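Local coordinates for Lin2111 protein (Listeria innocua, PDB 3EDP) that is of unknown function but probably acts as a DNA-binding transcription regulator of the GntR family, with a UTRA domain after its helix-turn-helix part, at residues A[170-175]-A[213-218]; A[105-110]-A[123-128]; A[200-205]-A[221-226]. All blocks are in the same frame, centred on the assembly; numbering follows the deposited sequence.

Contact 1 (A[170-175]-A[213-218]); sequences GKYKLF and NDMPIA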
ATOM      1  N   GLY A 170      -7.009  13.077   5.908  1.00 36.50           N
ATOM      2  CA  GLY A 170      -7.375  13.536   7.237  1.00 32.67           C
ATOM      3  C   GLY A 170      -6.329  14.445   7.867  1.00 38.18           C
ATOM      4  O   GLY A 170      -5.603  15.159   7.174  1.00 31.12           O
ATOM      5  N   LYS A 171      -6.259  14.410   9.193  1.00 35.16           N
ATOM      6  CA  LYS A 171      -5.349  15.253   9.969  1.00 34.94           C
ATOM      7  C   LYS A 171      -3.868  15.029   9.633  1.00 39.36           C
ATOM      8  O   LYS A 171      -3.102  15.979   9.528  1.00 36.17           O
ATOM      9  CB  LYS A 171      -5.588  14.993  11.459  1.00 40.35           C
ATOM     10  CG  LYS A 171      -4.956  15.984  12.413  1.00 49.98           C
ATOM     11  CD  LYS A 171      -5.466  15.738  13.831  1.00 55.43           C
ATOM     12  CE  LYS A 171      -4.691  16.545  14.858  1.00 61.42           C
ATOM     13  NZ  LYS A 171      -5.081  16.167  16.245  1.00 68.41           N
ATOM     14  N   TYR A 172      -3.475  13.768   9.466  1.00 31.23           N
ATOM     15  CA  TYR A 172      -2.075  13.416   9.279  1.00 34.33           C
ATOM     16  C   TYR A 172      -1.785  12.905   7.878  1.00 37.38           C
ATOM     17  O   TYR A 172      -2.674  12.444   7.173  1.00 39.84           O
ATOM     18  CB  TYR A 172      -1.647  12.363  10.301  1.00 35.36           C
ATOM     19  CG  TYR A 172      -1.720  12.837  11.725  1.00 40.21           C
ATOM     20  CD1 TYR A 172      -0.675  13.553  12.294  1.00 51.19           C
ATOM     21  CD2 TYR A 172      -2.838  12.571  12.509  1.00 42.23           C
ATOM     22  CE1 TYR A 172      -0.743  13.996  13.606  1.00 55.76           C
ATOM     23  CE2 TYR A 172      -2.915  13.006  13.820  1.00 44.28           C
ATOM     24  CZ  TYR A 172      -1.866  13.717  14.363  1.00 55.53           C
ATOM     25  OH  TYR A 172      -1.942  14.150  15.667  1.00 65.03           O
ATOM     26  N   LYS A 173      -0.523  12.989   7.482  1.00 38.46           N
ATOM     27  CA  LYS A 173      -0.101  12.533   6.164  1.00 41.83           C
ATOM     28  C   LYS A 173       0.291  11.058   6.239  1.00 32.45           C
ATOM     29  O   LYS A 173       0.848  10.605   7.241  1.00 30.19           O
ATOM     30  CB  LYS A 173       1.054  13.415   5.662  1.00 47.08           C
ATOM     31  CG  LYS A 173       1.962  12.783   4.620  1.00 65.41           C
ATOM     32  CD  LYS A 173       1.269  12.616   3.275  1.00 73.95           C
ATOM     33  CE  LYS A 173       2.136  11.826   2.296  1.00 70.98           C
ATOM     34  NZ  LYS A 173       1.326  11.112   1.267  1.00 64.10           N
ATOM     35  N   LEU A 174      -0.044  10.299   5.205  1.00 33.12           N
ATOM     36  CA  LEU A 174       0.379   8.908   5.121  1.00 33.12           C
ATOM     37  C   LEU A 174       1.900   8.857   4.999  1.00 32.04           C
ATOM     38  O   LEU A 174       2.484   9.595   4.211  1.00 29.51           O
ATOM     39  CB  LEU A 174      -0.255   8.228   3.911  1.00 33.82           C
ATOM     40  CG  LEU A 174       0.246   6.810   3.640  1.00 34.86           C
ATOM     41  CD1 LEU A 174       0.040   5.933   4.868  1.00 29.83           C
ATOM     42  CD2 LEU A 174      -0.461   6.223   2.432  1.00 41.37           C
ATOM     43  N   PHE A 175       2.536   7.985   5.773  1.00 27.92           N
ATOM     44  CA  PHE A 175       3.995   7.870   5.749  1.00 31.42           C
ATOM     45  C   PHE A 175       4.469   6.447   5.471  1.00 26.89           C
ATOM     46  O   PHE A 175       5.441   6.241   4.750  1.00 32.91           O
ATOM     47  CB  PHE A 175       4.593   8.356   7.070  1.00 37.56           C
ATOM     48  CG  PHE A 175       6.070   8.085   7.202  1.00 34.95           C
ATOM     49  CD1 PHE A 175       6.986   8.786   6.435  1.00 31.67           C
ATOM     50  CD2 PHE A 175       6.540   7.123   8.083  1.00 32.26           C
ATOM     51  CE1 PHE A 175       8.346   8.531   6.548  1.00 39.16           C
ATOM     52  CE2 PHE A 175       7.908   6.872   8.206  1.00 29.62           C
ATOM     53  CZ  PHE A 175       8.801   7.570   7.439  1.00 33.10           C
ATOM     54  N   ASN A 213       6.299   8.564  12.918  1.00 30.47           N
ATOM     55  CA  ASN A 213       6.452   8.314  14.356  1.00 33.93           C
ATOM     56  C   ASN A 213       5.514   7.238  14.894  1.00 35.93           C
ATOM     57  O   ASN A 213       5.005   7.339  16.011  1.00 38.12           O
ATOM     58  CB  ASN A 213       6.301   9.607  15.168  1.00 41.18           C
ATOM     59  CG  ASN A 213       6.892   9.492  16.571  1.00 50.03           C
ATOM     60  OD1 ASN A 213       7.850   8.749  16.800  1.00 51.19           O
ATOM     61  ND2 ASN A 213       6.323  10.237  17.514  1.00 47.02           N
ATOM     62  N   ASP A 214       5.281   6.215  14.081  1.00 31.44           N
ATOM     63  CA  ASP A 214       4.614   5.005  14.534  1.00 38.79           C
ATOM     64  C   ASP A 214       3.163   5.253  14.947  1.00 41.97           C
ATOM     65  O   ASP A 214       2.668   4.633  15.884  1.00 39.95           O
ATOM     66  CB  ASP A 214       5.391   4.383  15.697  1.00 42.82           C
ATOM     67  CG  ASP A 214       4.955   2.962  15.991  1.00 55.34           C
ATOM     68  OD1 ASP A 214       4.533   2.271  15.041  1.00 58.68           O
ATOM     69  OD2 ASP A 214       5.028   2.541  17.166  1.00 62.43           O
HETATM   70  N   MSE A 215       2.487   6.152  14.242  1.00 31.65           N
HETATM   71  CA  MSE A 215       1.092   6.461  14.550  1.00 34.10           C
HETATM   72  C   MSE A 215       0.132   5.921  13.489  1.00 30.09           C
HETATM   73  O   MSE A 215       0.054   6.461  12.384  1.00 30.21           O
HETATM   74  CB  MSE A 215       0.888   7.967  14.689  1.00 31.62           C
HETATM   75  CG  MSE A 215      -0.566   8.346  14.969  1.00 45.14           C
HETATM   76 SE   MSE A 215      -0.914  10.210  14.552  0.56 52.14          SE
HETATM   77  CE  MSE A 215      -0.562  10.955  16.320  1.00 60.60           C
ATOM     78  N   PRO A 216      -0.610   4.857  13.830  1.00 34.24           N
ATOM     79  CA  PRO A 216      -1.595   4.276  12.908  1.00 30.33           C
ATOM     80  C   PRO A 216      -2.726   5.271  12.694  1.00 31.85           C
ATOM     81  O   PRO A 216      -3.219   5.845  13.660  1.00 28.67           O
ATOM     82  CB  PRO A 216      -2.118   3.051  13.670  1.00 29.91           C
ATOM     83  CG  PRO A 216      -1.168   2.847  14.820  1.00 38.27           C
ATOM     84  CD  PRO A 216      -0.645   4.209  15.150  1.00 36.77           C
ATOM     85  N   ILE A 217      -3.114   5.489  11.445  1.00 31.81           N
ATOM     86  CA  ILE A 217      -4.183   6.429  11.141  1.00 31.07           C
ATOM     87  C   ILE A 217      -5.356   5.746  10.455  1.00 29.52           C
ATOM     88  O   ILE A 217      -6.464   6.289  10.420  1.00 30.50           O
ATOM     89  CB  ILE A 217      -3.686   7.606  10.264  1.00 25.29           C
ATOM     90  CG1 ILE A 217      -3.168   7.092   8.919  1.00 26.17           C
ATOM     91  CG2 ILE A 217      -2.607   8.410  11.001  1.00 25.33           C
ATOM     92  CD1 ILE A 217      -2.672   8.198   7.991  1.00 32.53           C
ATOM     93  N   ALA A 218      -5.126   4.551   9.919  1.00 22.06           N
ATOM     94  CA  ALA A 218      -6.194   3.839   9.219  1.00 27.61           C
ATOM     95  C   ALA A 218      -5.926   2.342   9.108  1.00 29.96           C
ATOM     96  O   ALA A 218      -4.778   1.902   9.100  1.00 24.61           O
ATOM     97  CB  ALA A 218      -6.416   4.438   7.837  1.00 17.53           C
TER
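Y172 and M215, the latter present as selenomethionine, carry the contact through a Met-aromatic interaction. M215 SE lies 3.5 Å from the centroid of the Y172 ring, 12° off its normal, and so over the centre of the face. CG of M215 stands anti to the backbone N (chi1 178°), and with chi2 also extended the chain reaches SE across to the ring. The bend comes at chi3, -92°, which turns the terminal methyl toward the phenol end of the ring: M215 CE lies 3.5 Å from Y172 OH. The two side chains cross at about a right angle. A large, polarisable and flexible thioether, here a selenoether, suits this place, because it can spread over an aromatic face without needing a polar partner. On the opposite face of the same ring lies K171 CG, near the rim; the ring thus has K171 on one face and M215 on the other.

The remaining contacts are van der Waals contacts made by I217. Its CG2 branch meets Y172 CB at 4.1 Å, while the other branch runs up to the backbone, with I217 CD1 by the K173 carbonyl and 4.2 Å from L174 CA. A beta-branched residue suits a strand and here offers a separate methyl to each neighbour. L174 itself turns to helix 163-167 and strand 201-211, resting on I164 and F209.

No hydrogen bond joins the two segments; polar pairing is made elsewhere, as in the backbone bonds of I217 and A218 with F209. Because both these residues face F209, the strand carries a classic beta bulge at this point. The contact thus lays the loop leading into strand 176-185 over the bulged start of strand 215-225, in the UTRA domain.

Contact 2 (A[105-110]-A[123-128]); sequences YIRKAG and ELVYSI
I106 and Y126 lie side by side and point the same way, I106 CG1 resting 3.7 Å from Y126 CE1. They form a non-hydrogen-bonded pair of antiparallel strands 99-108 and 124-134. I106 CG2 touches L124 CB, the two side chains crossing at a slant. Here the isoleucine divides its two branches between an aromatic and an aliphatic neighbour, and I106 and L124 also meet Y72 of strand 70-73.

Y105, R107, V125 and S127 occupy the other face. With chi1 at 67°, Y105 CG sits between the backbone N and the carbonyl carbon, and the ring comes over S127: S127 CB makes a CH-pi contact 4.2 Å from the centroid of the Y105 ring, offset toward the rim. Serine is small enough to lie beneath the ring. R107 runs beside V125, R107 CG lying 3.8 Å from V125 CG2. Its chain bends at chi3 (-83°), and R107 NE gives a 2.9 Å bond to K108 O, which lies in the guanidinium plane; NH2 adds only weak bonds to K108 O and A109 O, and also reaches a bound glycerol. Beyond, A109 CB packs on V125 CG1.

S127 N bonds Y105 O at 2.8 Å, and A109 N bonds E123 O as the strands part. The backbone groups of Y105, R107, V125 and S127 that face the partner strand are thus paired with each other, while R107 NE is turned onto the K108 carbonyl, whose partial negative charge would probably favour the cation.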
ATOM      1  N   TYR A 105     -20.863   3.867   8.666  1.00 31.17           N
ATOM      2  CA  TYR A 105     -21.387   4.356   9.935  1.00 28.34           C
ATOM      3  C   TYR A 105     -20.297   4.608  10.970  1.00 31.60           C
ATOM      4  O   TYR A 105     -19.134   4.238  10.779  1.00 30.94           O
ATOM      5  CB  TYR A 105     -22.444   3.394  10.496  1.00 35.90           C
ATOM      6  CG  TYR A 105     -21.872   2.053  10.905  1.00 38.39           C
ATOM      7  CD1 TYR A 105     -21.674   1.739  12.241  1.00 43.51           C
ATOM      8  CD2 TYR A 105     -21.519   1.111   9.952  1.00 37.52           C
ATOM      9  CE1 TYR A 105     -21.150   0.517  12.618  1.00 47.71           C
ATOM     10  CE2 TYR A 105     -20.996  -0.114  10.316  1.00 44.32           C
ATOM     11  CZ  TYR A 105     -20.812  -0.406  11.650  1.00 49.88           C
ATOM     12  OH  TYR A 105     -20.292  -1.626  12.021  1.00 53.46           O
ATOM     13  N   ILE A 106     -20.693   5.263  12.057  1.00 31.67           N
ATOM     14  CA  ILE A 106     -19.813   5.532  13.180  1.00 26.03           C
ATOM     15  C   ILE A 106     -20.139   4.568  14.310  1.00 34.02           C
ATOM     16  O   ILE A 106     -21.307   4.265  14.561  1.00 34.70           O
ATOM     17  CB  ILE A 106     -20.014   6.963  13.686  1.00 39.86           C
ATOM     18  CG1 ILE A 106     -19.835   7.962  12.536  1.00 41.04           C
ATOM     19  CG2 ILE A 106     -19.090   7.253  14.855  1.00 35.67           C
ATOM     20  CD1 ILE A 106     -20.209   9.383  12.901  1.00 43.23           C
ATOM     21  N   ARG A 107     -19.105   4.101  14.997  1.00 34.84           N
ATOM     22  CA  ARG A 107     -19.252   3.140  16.078  1.00 33.79           C
ATOM     23  C   ARG A 107     -18.086   3.332  17.042  1.00 41.22           C
ATOM     24  O   ARG A 107     -17.089   3.971  16.702  1.00 40.81           O
ATOM     25  CB  ARG A 107     -19.180   1.728  15.506  1.00 33.38           C
ATOM     26  CG  ARG A 107     -17.935   1.544  14.615  1.00 34.32           C
ATOM     27  CD  ARG A 107     -17.585   0.081  14.358  1.00 39.15           C
ATOM     28  NE  ARG A 107     -16.807  -0.491  15.454  1.00 42.07           N
ATOM     29  CZ  ARG A 107     -16.453  -1.772  15.529  1.00 46.33           C
ATOM     30  NH1 ARG A 107     -16.813  -2.620  14.572  1.00 41.55           N
ATOM     31  NH2 ARG A 107     -15.741  -2.210  16.563  1.00 41.13           N
ATOM     32  N   LYS A 108     -18.197   2.765  18.237  1.00 44.42           N
ATOM     33  CA  LYS A 108     -17.072   2.763  19.161  1.00 40.50           C
ATOM     34  C   LYS A 108     -15.956   1.894  18.606  1.00 40.87           C
ATOM     35  O   LYS A 108     -16.204   0.953  17.851  1.00 39.92           O
ATOM     36  CB  LYS A 108     -17.496   2.269  20.543  1.00 50.38           C
ATOM     37  CG  LYS A 108     -18.073   3.363  21.431  1.00 61.10           C
ATOM     38  CD  LYS A 108     -18.911   2.792  22.566  1.00 68.96           C
ATOM     39  CE  LYS A 108     -20.246   2.274  22.051  1.00 78.32           C
ATOM     40  NZ  LYS A 108     -21.261   2.157  23.137  1.00 82.52           N
ATOM     41  N   ALA A 109     -14.722   2.221  18.971  1.00 41.51           N
ATOM     42  CA  ALA A 109     -13.572   1.473  18.498  1.00 39.29           C
ATOM     43  C   ALA A 109     -13.619   0.042  19.020  1.00 40.98           C
ATOM     44  O   ALA A 109     -13.342  -0.901  18.282  1.00 41.39           O
ATOM     45  CB  ALA A 109     -12.273   2.163  18.925  1.00 36.66           C
ATOM     46  N   GLY A 110     -13.973  -0.109  20.293  1.00 45.65           N
ATOM     47  CA  GLY A 110     -13.915  -1.405  20.951  1.00 48.81           C
ATOM     48  C   GLY A 110     -12.479  -1.802  21.264  1.00 53.78           C
ATOM     49  O   GLY A 110     -11.537  -1.146  20.816  1.00 46.84           O
ATOM     50  N   GLU A 123     -13.902   5.629  22.149  1.00 50.23           N
ATOM     51  CA  GLU A 123     -13.770   6.669  21.139  1.00 51.65           C
ATOM     52  C   GLU A 123     -14.258   6.146  19.791  1.00 44.96           C
ATOM     53  O   GLU A 123     -14.309   4.939  19.568  1.00 41.09           O
ATOM     54  CB  GLU A 123     -12.327   7.172  21.073  1.00 60.65           C
ATOM     55  CG  GLU A 123     -11.906   7.917  22.341  1.00 65.42           C
ATOM     56  CD  GLU A 123     -10.447   8.325  22.335  1.00 73.13           C
ATOM     57  OE1 GLU A 123     -10.156   9.465  22.753  1.00 79.35           O
ATOM     58  OE2 GLU A 123      -9.593   7.514  21.913  1.00 70.04           O
ATOM     59  N   LEU A 124     -14.632   7.056  18.901  1.00 37.09           N
ATOM     60  CA  LEU A 124     -15.357   6.672  17.701  1.00 38.14           C
ATOM     61  C   LEU A 124     -14.474   6.476  16.472  1.00 38.74           C
ATOM     62  O   LEU A 124     -13.438   7.125  16.326  1.00 35.68           O
ATOM     63  CB  LEU A 124     -16.444   7.705  17.402  1.00 37.58           C
ATOM     64  CG  LEU A 124     -17.387   7.988  18.574  1.00 45.37           C
ATOM     65  CD1 LEU A 124     -18.324   9.136  18.227  1.00 39.27           C
ATOM     66  CD2 LEU A 124     -18.169   6.732  18.956  1.00 46.14           C
ATOM     67  N   VAL A 125     -14.915   5.585  15.588  1.00 34.90           N
ATOM     68  CA  VAL A 125     -14.281   5.363  14.300  1.00 31.06           C
ATOM     69  C   VAL A 125     -15.353   5.260  13.225  1.00 30.05           C
ATOM     70  O   VAL A 125     -16.479   4.852  13.501  1.00 31.49           O
ATOM     71  CB  VAL A 125     -13.428   4.056  14.278  1.00 32.33           C
ATOM     72  CG1 VAL A 125     -12.362   4.087  15.367  1.00 38.06           C
ATOM     73  CG2 VAL A 125     -14.314   2.818  14.430  1.00 27.16           C
ATOM     74  N   TYR A 126     -15.004   5.647  12.003  1.00 31.99           N
ATOM     75  CA  TYR A 126     -15.850   5.378  10.855  1.00 28.81           C
ATOM     76  C   TYR A 126     -15.596   3.959  10.391  1.00 29.31           C
ATOM     77  O   TYR A 126     -14.454   3.488  10.380  1.00 32.02           O
ATOM     78  CB  TYR A 126     -15.527   6.316   9.700  1.00 27.54           C
ATOM     79  CG  TYR A 126     -15.892   7.753   9.934  1.00 36.46           C
ATOM     80  CD1 TYR A 126     -17.221   8.166   9.882  1.00 39.61           C
ATOM     81  CD2 TYR A 126     -14.910   8.706  10.189  1.00 32.71           C
ATOM     82  CE1 TYR A 126     -17.566   9.484  10.088  1.00 41.12           C
ATOM     83  CE2 TYR A 126     -15.241  10.030  10.389  1.00 34.27           C
ATOM     84  CZ  TYR A 126     -16.575  10.410  10.343  1.00 38.60           C
ATOM     85  OH  TYR A 126     -16.918  11.721  10.543  1.00 38.28           O
ATOM     86  N   SER A 127     -16.660   3.284   9.994  1.00 29.93           N
ATOM     87  CA  SER A 127     -16.553   1.954   9.433  1.00 34.96           C
ATOM     88  C   SER A 127     -17.182   1.993   8.058  1.00 32.63           C
ATOM     89  O   SER A 127     -18.351   2.350   7.912  1.00 28.96           O
ATOM     90  CB  SER A 127     -17.272   0.938  10.315  1.00 36.35           C
ATOM     91  OG  SER A 127     -17.156  -0.360   9.769  1.00 31.70           O
ATOM     92  N   ILE A 128     -16.392   1.658   7.048  1.00 26.34           N
ATOM     93  CA  ILE A 128     -16.874   1.657   5.679  1.00 31.84           C
ATOM     94  C   ILE A 128     -16.722   0.261   5.108  1.00 37.22           C
ATOM     95  O   ILE A 128     -15.684  -0.378   5.270  1.00 30.11           O
ATOM     96  CB  ILE A 128     -16.089   2.656   4.806  1.00 34.83           C
ATOM     97  CG1 ILE A 128     -16.288   4.079   5.326  1.00 40.84           C
ATOM     98  CG2 ILE A 128     -16.529   2.559   3.356  1.00 32.74           C
ATOM     99  CD1 ILE A 128     -15.332   5.093   4.736  1.00 46.81           C
TER

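Contact 3 (A[200-205]-A[221-226]); sequences DPVFKL and YHYEDA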
ATOM      1  N   ASP A 200     -15.192 -21.839   2.431  1.00 52.91           N
ATOM      2  CA  ASP A 200     -14.413 -21.579   1.227  1.00 52.36           C
ATOM      3  C   ASP A 200     -13.167 -20.808   1.659  1.00 41.18           C
ATOM      4  O   ASP A 200     -13.246 -19.977   2.562  1.00 40.89           O
ATOM      5  CB  ASP A 200     -15.226 -20.776   0.205  1.00 43.63           C
ATOM      6  CG  ASP A 200     -16.112 -21.662  -0.670  1.00 56.52           C
ATOM      7  OD1 ASP A 200     -15.966 -22.905  -0.599  1.00 56.61           O
ATOM      8  OD2 ASP A 200     -16.951 -21.120  -1.433  1.00 51.71           O
ATOM      9  N   PRO A 201     -12.014 -21.095   1.035  1.00 45.87           N
ATOM     10  CA  PRO A 201     -10.765 -20.397   1.377  1.00 37.81           C
ATOM     11  C   PRO A 201     -10.732 -18.979   0.836  1.00 39.93           C
ATOM     12  O   PRO A 201     -11.101 -18.737  -0.315  1.00 37.65           O
ATOM     13  CB  PRO A 201      -9.688 -21.230   0.681  1.00 37.87           C
ATOM     14  CG  PRO A 201     -10.391 -21.915  -0.435  1.00 42.00           C
ATOM     15  CD  PRO A 201     -11.821 -22.114  -0.014  1.00 46.66           C
ATOM     16  N   VAL A 202     -10.263 -18.051   1.659  1.00 36.92           N
ATOM     17  CA  VAL A 202     -10.244 -16.646   1.283  1.00 33.87           C
ATOM     18  C   VAL A 202      -8.899 -16.004   1.628  1.00 29.06           C
ATOM     19  O   VAL A 202      -8.357 -16.246   2.705  1.00 29.95           O
ATOM     20  CB  VAL A 202     -11.375 -15.884   2.010  1.00 30.82           C
ATOM     21  CG1 VAL A 202     -11.236 -14.388   1.790  1.00 37.43           C
ATOM     22  CG2 VAL A 202     -12.738 -16.387   1.543  1.00 31.07           C
ATOM     23  N   PHE A 203      -8.359 -15.201   0.709  1.00 25.23           N
ATOM     24  CA  PHE A 203      -7.189 -14.370   1.014  1.00 29.24           C
ATOM     25  C   PHE A 203      -7.652 -13.164   1.827  1.00 30.88           C
ATOM     26  O   PHE A 203      -8.605 -12.487   1.451  1.00 30.17           O
ATOM     27  CB  PHE A 203      -6.503 -13.839  -0.255  1.00 26.74           C
ATOM     28  CG  PHE A 203      -5.726 -14.870  -1.028  1.00 24.63           C
ATOM     29  CD1 PHE A 203      -4.677 -15.557  -0.440  1.00 28.79           C
ATOM     30  CD2 PHE A 203      -6.026 -15.119  -2.359  1.00 24.79           C
ATOM     31  CE1 PHE A 203      -3.957 -16.498  -1.157  1.00 34.55           C
ATOM     32  CE2 PHE A 203      -5.307 -16.050  -3.088  1.00 32.43           C
ATOM     33  CZ  PHE A 203      -4.271 -16.744  -2.487  1.00 32.00           C
ATOM     34  N   LYS A 204      -6.984 -12.905   2.942  1.00 29.56           N
ATOM     35  CA  LYS A 204      -7.243 -11.696   3.709  1.00 30.42           C
ATOM     36  C   LYS A 204      -5.968 -10.850   3.769  1.00 34.75           C
ATOM     37  O   LYS A 204      -4.966 -11.253   4.355  1.00 29.84           O
ATOM     38  CB  LYS A 204      -7.742 -12.029   5.114  1.00 32.31           C
ATOM     39  CG  LYS A 204      -7.940 -10.812   6.009  1.00 36.99           C
ATOM     40  CD  LYS A 204      -8.203 -11.224   7.445  1.00 40.76           C
ATOM     41  CE  LYS A 204      -8.609 -10.038   8.314  1.00 42.57           C
ATOM     42  NZ  LYS A 204      -8.725 -10.464   9.734  1.00 45.74           N
ATOM     43  N   LEU A 205      -6.020  -9.688   3.125  1.00 24.15           N
ATOM     44  CA  LEU A 205      -4.908  -8.753   3.091  1.00 18.95           C
ATOM     45  C   LEU A 205      -5.199  -7.618   4.066  1.00 33.14           C
ATOM     46  O   LEU A 205      -6.068  -6.779   3.815  1.00 28.78           O
ATOM     47  CB  LEU A 205      -4.747  -8.199   1.670  1.00 20.98           C
ATOM     48  CG  LEU A 205      -3.703  -7.099   1.446  1.00 25.51           C
ATOM     49  CD1 LEU A 205      -2.291  -7.620   1.736  1.00 22.21           C
ATOM     50  CD2 LEU A 205      -3.809  -6.532   0.024  1.00 28.59           C
ATOM     51  N   TYR A 221      -9.087  -3.954   5.533  1.00 27.00           N
ATOM     52  CA  TYR A 221      -9.094  -5.394   5.337  1.00 28.60           C
ATOM     53  C   TYR A 221      -9.677  -5.638   3.967  1.00 32.09           C
ATOM     54  O   TYR A 221     -10.754  -5.144   3.651  1.00 33.79           O
ATOM     55  CB  TYR A 221      -9.938  -6.105   6.397  1.00 24.74           C
ATOM     56  CG  TYR A 221      -9.472  -5.874   7.809  1.00 27.36           C
ATOM     57  CD1 TYR A 221      -8.295  -6.449   8.276  1.00 34.76           C
ATOM     58  CD2 TYR A 221     -10.203  -5.074   8.679  1.00 31.97           C
ATOM     59  CE1 TYR A 221      -7.860  -6.235   9.576  1.00 35.55           C
ATOM     60  CE2 TYR A 221      -9.780  -4.861   9.979  1.00 34.27           C
ATOM     61  CZ  TYR A 221      -8.611  -5.448  10.422  1.00 39.09           C
ATOM     62  OH  TYR A 221      -8.188  -5.236  11.712  1.00 42.89           O
ATOM     63  N   HIS A 222      -8.945  -6.376   3.144  1.00 28.01           N
ATOM     64  CA  HIS A 222      -9.388  -6.686   1.796  1.00 28.03           C
ATOM     65  C   HIS A 222      -9.467  -8.203   1.650  1.00 29.86           C
ATOM     66  O   HIS A 222      -8.551  -8.921   2.058  1.00 28.13           O
ATOM     67  CB  HIS A 222      -8.413  -6.084   0.777  1.00 22.51           C
ATOM     68  CG  HIS A 222      -8.654  -6.535  -0.629  1.00 31.64           C
ATOM     69  ND1 HIS A 222      -9.656  -6.008  -1.418  1.00 36.45           N
ATOM     70  CD2 HIS A 222      -8.024  -7.460  -1.392  1.00 33.46           C
ATOM     71  CE1 HIS A 222      -9.634  -6.590  -2.604  1.00 36.05           C
ATOM     72  NE2 HIS A 222      -8.654  -7.476  -2.615  1.00 36.17           N
ATOM     73  N   TYR A 223     -10.564  -8.687   1.083  1.00 25.79           N
ATOM     74  CA  TYR A 223     -10.797 -10.127   0.975  1.00 27.45           C
ATOM     75  C   TYR A 223     -10.989 -10.533  -0.474  1.00 35.54           C
ATOM     76  O   TYR A 223     -11.711  -9.861  -1.220  1.00 26.82           O
ATOM     77  CB  TYR A 223     -12.054 -10.531   1.752  1.00 32.20           C
ATOM     78  CG  TYR A 223     -12.020 -10.219   3.233  1.00 36.21           C
ATOM     79  CD1 TYR A 223     -11.597 -11.170   4.152  1.00 32.16           C
ATOM     80  CD2 TYR A 223     -12.423  -8.977   3.709  1.00 33.34           C
ATOM     81  CE1 TYR A 223     -11.577 -10.894   5.504  1.00 36.49           C
ATOM     82  CE2 TYR A 223     -12.399  -8.689   5.059  1.00 31.58           C
ATOM     83  CZ  TYR A 223     -11.975  -9.651   5.950  1.00 36.32           C
ATOM     84  OH  TYR A 223     -11.955  -9.378   7.295  1.00 40.40           O
ATOM     85  N   GLU A 224     -10.362 -11.642  -0.863  1.00 26.91           N
ATOM     86  CA  GLU A 224     -10.525 -12.190  -2.205  1.00 27.72           C
ATOM     87  C   GLU A 224     -10.658 -13.700  -2.143  1.00 30.28           C
ATOM     88  O   GLU A 224     -10.015 -14.360  -1.324  1.00 34.97           O
ATOM     89  CB  GLU A 224      -9.315 -11.873  -3.086  1.00 30.31           C
ATOM     90  CG  GLU A 224      -9.153 -10.420  -3.464  1.00 47.01           C
ATOM     91  CD  GLU A 224      -7.910 -10.174  -4.319  1.00 49.01           C
ATOM     92  OE1 GLU A 224      -7.262 -11.157  -4.754  1.00 50.91           O
ATOM     93  OE2 GLU A 224      -7.586  -8.995  -4.561  1.00 41.34           O
ATOM     94  N   ASP A 225     -11.484 -14.238  -3.029  1.00 29.95           N
ATOM     95  CA  ASP A 225     -11.626 -15.674  -3.201  1.00 29.25           C
ATOM     96  C   ASP A 225     -10.240 -16.285  -3.484  1.00 30.59           C
ATOM     97  O   ASP A 225      -9.525 -15.822  -4.363  1.00 28.78           O
ATOM     98  CB  ASP A 225     -12.591 -15.933  -4.360  1.00 36.20           C
ATOM     99  CG  ASP A 225     -12.890 -17.405  -4.565  1.00 44.54           C
ATOM    100  OD1 ASP A 225     -12.297 -18.259  -3.866  1.00 40.16           O
ATOM    101  OD2 ASP A 225     -13.728 -17.703  -5.440  1.00 49.14           O
ATOM    102  N   ALA A 226      -9.850 -17.301  -2.720  1.00 29.17           N
ATOM    103  CA  ALA A 226      -8.540 -17.926  -2.908  1.00 30.40           C
ATOM    104  C   ALA A 226      -8.603 -19.209  -3.749  1.00 32.35           C
ATOM    105  O   ALA A 226      -7.591 -19.864  -3.963  1.00 37.22           O
ATOM    106  CB  ALA A 226      -7.879 -18.204  -1.556  1.00 28.96           C
TER
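V202 and Y223, like F203 and A226, pack across the two arms of a beta hairpin, antiparallel strands 201-211 and 215-225 of the UTRA domain's sheet. Five backbone hydrogen bonds hold the pairing, among them F203 N to E224 O at 2.8 Å. The tight part lies around the phenyl ring: A226 CB makes a CH-pi contact 3.8 Å from the F203 ring centroid, over one face. A methyl is small enough to sit there and also meet P201 CB. L183 and Y231 touch F203, as does L181 of the second subunit, a setting that suits a large apolar residue. At the buried neighbouring position, V202 CG1 meets the Y223 ring near its plane, at the edge.

K204 belongs to a less enclosed region. Its CG is anti to the backbone N (chi1 176°), and the extended aliphatic chain runs alongside Y221 and Y223, K204 CE lying 3.6 Å from Y221 CD1. Lysine suits this place because its methylenes can cover aromatic carbons.

H222 and E224 form a partly exposed polar pair on the face that also bears F203 and L205. D141 takes up H222 ND1, which probably helps fix the imidazole. The other ring nitrogen, H222 NE2, donates to E224 OE2 at 2.7 Å, nearly in the imidazole plane and on the anti side of the carboxylate, somewhat out of the carboxylate plane.

All three contacts reach one antiparallel sheet of the UTRA domain. Contact 2 comes first along the chain and closes before the others open; it pairs strand 99-108, one of the two outermost strands, with its neighbour 124-134. Contacts 1 and 3 alternate in sequence and share strand 215-225, one at its start and the other at its end, with centres about 26 Å apart. Contact 2 has its centre about 17 Å from that of contact 1 and about 23 Å from that of contact 3. Strand 137-146 bridges the two halves of the sheet, so early and late parts of the chain build one domain. Residues of the segments of contacts 1 and 3 also touch the second subunit.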